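Local coordinates for imelysin-like protein (Psychrobacter arcticus, PDB 3PF0) that is of unknown function but belongs to the imelysin-like (M75) family and has been classed as a putative metalloendopeptidase, at residues S236-M241 with D335-I340; N244-P249 with A270-K275. All blocks are in the same frame, centred on the assembly; numbering follows the deposited sequence. Where two conformers were deposited one is given.

Contact 1 of 2, residues S236-M241 with D335-I340; sequences SLVETM and DHLTNI
L337 packs against V238 and M241, which is selenomethionine here. L337 CB stands about 4.5 Å from V238 CG2, at the outer limit of contact. L337 CG leads across to two methyls with different partners. L337 CD1 reaches I246, a turn further along helix 225-250. L337 CD2 lies 3.9 Å from M241 CE and 4.1 Å from V238 CG2. M241 CE and V238 CG2 are also 4.1 Å apart, and L337 CD2 rests against both as the third corner of a compact triangle. M241 leaves its helix with CG anti to the backbone N (chi1 166°). It turns back about the CG-SE bond (chi3 66°), which carries CE to L337. The two side chains meet at about a right angle.

V238 CG2 does more than touch L337 CD2. V238 CG2 approaches the backbone oxygen L337 O at 3.7 Å, a packing contact with a polar atom. T341 OG1 also makes a weak hydrogen bond to that oxygen. The same V238 CG2 meets I340 CG2 at 4.1 Å, methyl to methyl, with the two side chains set at a slant. All four touching residues are buried. I340 also touches T311 of helix 298-316 and L279 of helix 268-283.

The axes of segments 236-241 and 335-340 come within 9.5 Å, and their N-to-C directions differ by 151°. This is a roughly antiparallel helix pair with an apolar seam, an arrangement characteristic of helical bundles. Here it joins helices 225-250 and 327-351 of the all-helical imelysin-like fold.

Contact 2 of 2, residues N244-P249 with A270-K275; sequences NAIEQP and AIINAK
I272 reaches A245 and I246 with the end of its side chain. I272 CD1 is 4.1 Å from A245 CB and also 4.1 Å from I246 CD1. One methyl therefore serves both neighbours on helix 225-250. I246 CD1 also lies against I272 CG1, so the two isoleucines meet along more than their ends, at a slant to each other. In I272 the ethyl arm starts beside the backbone N (chi1 -58°) and turns again at CG1 (chi2 -54°). I246 has nearly the same shape. A245 contributes its CB, which I272 CD1 reaches.

The backbones stay well apart: A245 CA and I272 CA, the nearest pair, are 8.5 Å from each other. Side chains alone span the gap. This is helix-to-helix packing in an all-helical fold, between helix 225-250 and helix 268-283, which follow one another in the chain.

The helix carrying A245 and I246 is irregular here. Residues 244-247 form a wider, pi-type turn. A kink comes at P249, whose N has no hydrogen to give to the preceding turn. Further out, L333 and Y334 of helix 327-351 pack on I246, and Y132 packs on A245. M241, a turn back on helix 225-250, packs on I272. Away from this contact, helix 268-283 lies against helix 92-112, where I271 packs on A106.

Overall arrangement
Both contacts use helix 225-250. Contact 1 sets it against helix 327-351, and contact 2, slightly further along, sets it against helix 268-283. Their centres are about 9 Å apart, and they touch directly. I246 CG1 of contact 2 is 3.5 Å from M241 O of contact 1. M241 SE, in turn, is 3.7 Å from K275 CB of contact 2. The three helices thus pack as a group. Contact 2 is closer to the centre of the chain, at about 10 Å from contact centre to chain centre, against 14 Å for contact 1. Neither contact contains an assigned catalytic or metal site.

Contact 1 of 2, residues S236-M241 with D335-I340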
loop_
_atom_site.group_PDB
_atom_site.type_symbol
_atom_site.label_atom_id
_atom_site.label_comp_id
_atom_site.label_asym_id
_atom_site.label_seq_id
_atom_site.Cartn_x
_atom_site.Cartn_y
_atom_site.Cartn_z
ATOM N N SER A 236 11.644 -0.413 1.768
ATOM C CA SER A 236 11.102 0.760 1.075
ATOM C C SER A 236 9.706 1.105 1.592
ATOM O O SER A 236 9.362 2.276 1.668
ATOM C CB SER A 236 11.055 0.519 -0.431
ATOM O OG SER A 236 10.572 1.652 -1.134
ATOM N N LEU A 237 8.902 0.075 1.952
ATOM C CA LEU A 237 7.539 0.252 2.469
ATOM C C LEU A 237 7.542 1.119 3.739
ATOM O O LEU A 237 6.782 2.081 3.815
ATOM C CB LEU A 237 6.869 -1.119 2.749
ATOM C CG LEU A 237 5.438 -1.091 3.324
ATOM C CD1 LEU A 237 4.421 -0.616 2.287
ATOM C CD2 LEU A 237 5.033 -2.448 3.834
ATOM N N VAL A 238 8.402 0.785 4.715
ATOM C CA VAL A 238 8.492 1.496 5.992
ATOM C C VAL A 238 9.295 2.818 5.820
ATOM O O VAL A 238 8.981 3.793 6.511
ATOM C CB VAL A 238 9.021 0.570 7.132
ATOM C CG1 VAL A 238 10.307 -0.143 6.747
ATOM C CG2 VAL A 238 9.156 1.294 8.475
ATOM N N GLU A 239 10.286 2.865 4.898
ATOM C CA GLU A 239 11.067 4.084 4.678
ATOM C C GLU A 239 10.196 5.185 4.053
ATOM O O GLU A 239 10.188 6.296 4.576
ATOM C CB GLU A 239 12.318 3.812 3.830
ATOM C CG GLU A 239 13.605 4.052 4.606
ATOM C CD GLU A 239 14.890 3.455 4.061
ATOM O OE1 GLU A 239 14.910 3.013 2.889
ATOM O OE2 GLU A 239 15.891 3.444 4.814
ATOM N N THR A 240 9.431 4.869 2.974
ATOM C CA THR A 240 8.546 5.841 2.313
ATOM C C THR A 240 7.380 6.210 3.239
ATOM O O THR A 240 6.888 7.329 3.171
ATOM C CB THR A 240 8.040 5.339 0.946
ATOM O OG1 THR A 240 7.279 4.141 1.116
ATOM C CG2 THR A 240 9.166 5.132 -0.069
HETATM N N MSE A 241 6.962 5.285 4.112
HETATM C CA MSE A 241 5.910 5.524 5.088
HETATM C C MSE A 241 6.369 6.546 6.144
HETATM O O MSE A 241 5.665 7.530 6.358
HETATM C CB MSE A 241 5.485 4.203 5.735
HETATM C CG MSE A 241 4.653 4.351 6.985
HETATM SE SE MSE A 241 3.665 2.716 7.324
HETATM C CE MSE A 241 5.123 1.463 7.702
ATOM N N ASP A 335 9.692 7.897 15.473
ATOM C CA ASP A 335 10.827 7.275 16.167
ATOM C C ASP A 335 10.717 5.738 16.158
ATOM O O ASP A 335 11.719 5.066 15.902
ATOM C CB ASP A 335 10.944 7.813 17.600
ATOM C CG ASP A 335 11.504 9.229 17.712
ATOM O OD1 ASP A 335 11.998 9.764 16.688
ATOM O OD2 ASP A 335 11.480 9.791 18.833
ATOM N N HIS A 336 9.493 5.193 16.373
ATOM C CA HIS A 336 9.225 3.756 16.336
ATOM C C HIS A 336 9.465 3.213 14.920
ATOM O O HIS A 336 10.059 2.142 14.778
ATOM C CB HIS A 336 7.783 3.451 16.793
ATOM C CG HIS A 336 7.638 3.269 18.272
ATOM N ND1 HIS A 336 7.567 4.352 19.129
ATOM C CD2 HIS A 336 7.549 2.132 18.997
ATOM C CE1 HIS A 336 7.447 3.843 20.345
ATOM N NE2 HIS A 336 7.423 2.510 20.313
ATOM N N LEU A 337 9.030 3.965 13.879
ATOM C CA LEU A 337 9.195 3.577 12.467
ATOM C C LEU A 337 10.670 3.616 12.051
ATOM O O LEU A 337 11.110 2.764 11.270
ATOM C CB LEU A 337 8.354 4.466 11.525
ATOM C CG LEU A 337 6.835 4.282 11.578
ATOM C CD1 LEU A 337 6.126 5.369 10.796
ATOM C CD2 LEU A 337 6.403 2.883 11.097
ATOM N N THR A 338 11.424 4.586 12.598
ATOM C CA THR A 338 12.858 4.773 12.366
ATOM C C THR A 338 13.620 3.585 13.001
ATOM O O THR A 338 14.597 3.098 12.413
ATOM C CB THR A 338 13.296 6.150 12.899
ATOM O OG1 THR A 338 12.577 7.151 12.176
ATOM C CG2 THR A 338 14.796 6.407 12.742
ATOM N N ASN A 339 13.151 3.104 14.172
ATOM C CA ASN A 339 13.753 1.952 14.840
ATOM C C ASN A 339 13.520 0.655 14.020
ATOM O O ASN A 339 14.398 -0.205 14.001
ATOM C CB ASN A 339 13.228 1.802 16.269
ATOM C CG ASN A 339 13.865 0.659 17.019
ATOM O OD1 ASN A 339 15.093 0.561 17.123
ATOM N ND2 ASN A 339 13.045 -0.260 17.518
ATOM N N ILE A 340 12.373 0.535 13.320
ATOM C CA ILE A 340 12.073 -0.627 12.470
ATOM C C ILE A 340 13.015 -0.615 11.239
ATOM O O ILE A 340 13.583 -1.655 10.913
ATOM C CB ILE A 340 10.564 -0.719 12.078
ATOM C CG1 ILE A 340 9.699 -1.069 13.312
ATOM C CG2 ILE A 340 10.336 -1.738 10.942
ATOM C CD1 ILE A 340 8.198 -0.940 13.132
#

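Contact 2 of 2, residues N244-P249 with A270-K275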
loop_
_atom_site.group_PDB
_atom_site.type_symbol
_atom_site.label_atom_id
_atom_site.label_comp_id
_atom_site.label_asym_id
_atom_site.label_seq_id
_atom_site.Cartn_x
_atom_site.Cartn_y
_atom_site.Cartn_z
ATOM N N ASN A 244 7.493 10.086 3.652
ATOM C CA ASN A 244 6.438 10.712 2.854
ATOM C C ASN A 244 5.103 10.771 3.553
ATOM O O ASN A 244 4.372 11.728 3.321
ATOM C CB ASN A 244 6.268 10.020 1.487
ATOM C CG ASN A 244 7.506 10.047 0.624
ATOM O OD1 ASN A 244 8.385 10.918 0.758
ATOM N ND2 ASN A 244 7.596 9.102 -0.297
ATOM N N ALA A 245 4.759 9.766 4.370
ATOM C CA ALA A 245 3.462 9.754 5.035
ATOM C C ALA A 245 3.478 10.336 6.454
ATOM O O ALA A 245 2.440 10.836 6.887
ATOM C CB ALA A 245 2.904 8.335 5.068
ATOM N N ILE A 246 4.616 10.289 7.179
ATOM C CA ILE A 246 4.642 10.747 8.576
ATOM C C ILE A 246 5.474 12.031 8.777
ATOM O O ILE A 246 4.896 13.048 9.138
ATOM C CB ILE A 246 5.092 9.598 9.546
ATOM C CG1 ILE A 246 4.159 8.352 9.453
ATOM C CG2 ILE A 246 5.250 10.072 11.012
ATOM C CD1 ILE A 246 2.649 8.542 9.864
ATOM N N GLU A 247 6.806 11.975 8.593
ATOM C CA GLU A 247 7.717 13.095 8.836
ATOM C C GLU A 247 7.342 14.350 8.046
ATOM O O GLU A 247 7.171 15.407 8.655
ATOM C CB GLU A 247 9.173 12.702 8.531
ATOM C CG GLU A 247 10.185 13.796 8.811
ATOM C CD GLU A 247 11.621 13.432 8.498
ATOM O OE1 GLU A 247 11.890 12.984 7.360
ATOM O OE2 GLU A 247 12.484 13.617 9.387
ATOM N N GLN A 248 7.236 14.235 6.710
ATOM C CA GLN A 248 6.967 15.369 5.827
ATOM C C GLN A 248 5.563 15.984 6.025
ATOM O O GLN A 248 5.515 17.196 6.202
ATOM C CB GLN A 248 7.189 14.996 4.351
ATOM C CG GLN A 248 8.657 15.015 3.929
ATOM C CD GLN A 248 8.922 14.170 2.702
ATOM O OE1 GLN A 248 8.134 14.127 1.746
ATOM N NE2 GLN A 248 10.052 13.481 2.695
ATOM N N PRO A 249 4.418 15.247 6.007
ATOM C CA PRO A 249 3.116 15.930 6.138
ATOM C C PRO A 249 2.839 16.537 7.511
ATOM O O PRO A 249 2.058 17.486 7.599
ATOM C CB PRO A 249 2.103 14.825 5.851
ATOM C CG PRO A 249 2.865 13.759 5.191
ATOM C CD PRO A 249 4.220 13.806 5.777
ATOM N N ALA A 270 -5.867 4.088 9.697
ATOM C CA ALA A 270 -6.239 2.846 9.020
ATOM C C ALA A 270 -5.236 2.460 7.917
ATOM O O ALA A 270 -4.974 1.272 7.736
ATOM C CB ALA A 270 -7.637 2.966 8.431
ATOM N N ILE A 271 -4.669 3.454 7.198
ATOM C CA ILE A 271 -3.690 3.204 6.131
ATOM C C ILE A 271 -2.348 2.753 6.745
ATOM O O ILE A 271 -1.797 1.750 6.300
ATOM C CB ILE A 271 -3.526 4.427 5.174
ATOM C CG1 ILE A 271 -4.897 4.909 4.613
ATOM C CG2 ILE A 271 -2.544 4.123 4.031
ATOM C CD1 ILE A 271 -5.793 3.787 3.901
ATOM N N ILE A 272 -1.856 3.458 7.790
ATOM C CA ILE A 272 -0.588 3.125 8.461
ATOM C C ILE A 272 -0.684 1.728 9.121
ATOM O O ILE A 272 0.257 0.947 9.022
ATOM C CB ILE A 272 -0.155 4.244 9.459
ATOM C CG1 ILE A 272 -0.002 5.623 8.744
ATOM C CG2 ILE A 272 1.126 3.878 10.231
ATOM C CD1 ILE A 272 0.941 5.698 7.476
ATOM N N ASN A 273 -1.835 1.416 9.745
ATOM C CA ASN A 273 -2.127 0.138 10.392
ATOM C C ASN A 273 -2.092 -1.023 9.383
ATOM O O ASN A 273 -1.472 -2.052 9.663
ATOM C CB ASN A 273 -3.491 0.215 11.077
ATOM C CG ASN A 273 -3.799 -0.912 12.019
ATOM O OD1 ASN A 273 -3.108 -1.132 13.022
ATOM N ND2 ASN A 273 -4.888 -1.607 11.744
ATOM N N ALA A 274 -2.716 -0.850 8.207
ATOM C CA ALA A 274 -2.732 -1.873 7.154
ATOM C C ALA A 274 -1.305 -2.187 6.687
ATOM O O ALA A 274 -0.957 -3.359 6.545
ATOM C CB ALA A 274 -3.587 -1.411 5.980
ATOM N N LYS A 275 -0.459 -1.144 6.531
ATOM C CA LYS A 275 0.935 -1.303 6.120
ATOM C C LYS A 275 1.741 -2.001 7.213
ATOM O O LYS A 275 2.496 -2.922 6.901
ATOM C CB LYS A 275 1.568 0.049 5.754
ATOM C CG LYS A 275 0.959 0.662 4.502
ATOM C CD LYS A 275 1.745 1.858 4.004
ATOM C CE LYS A 275 1.274 2.210 2.621
ATOM N NZ LYS A 275 2.388 2.692 1.775
#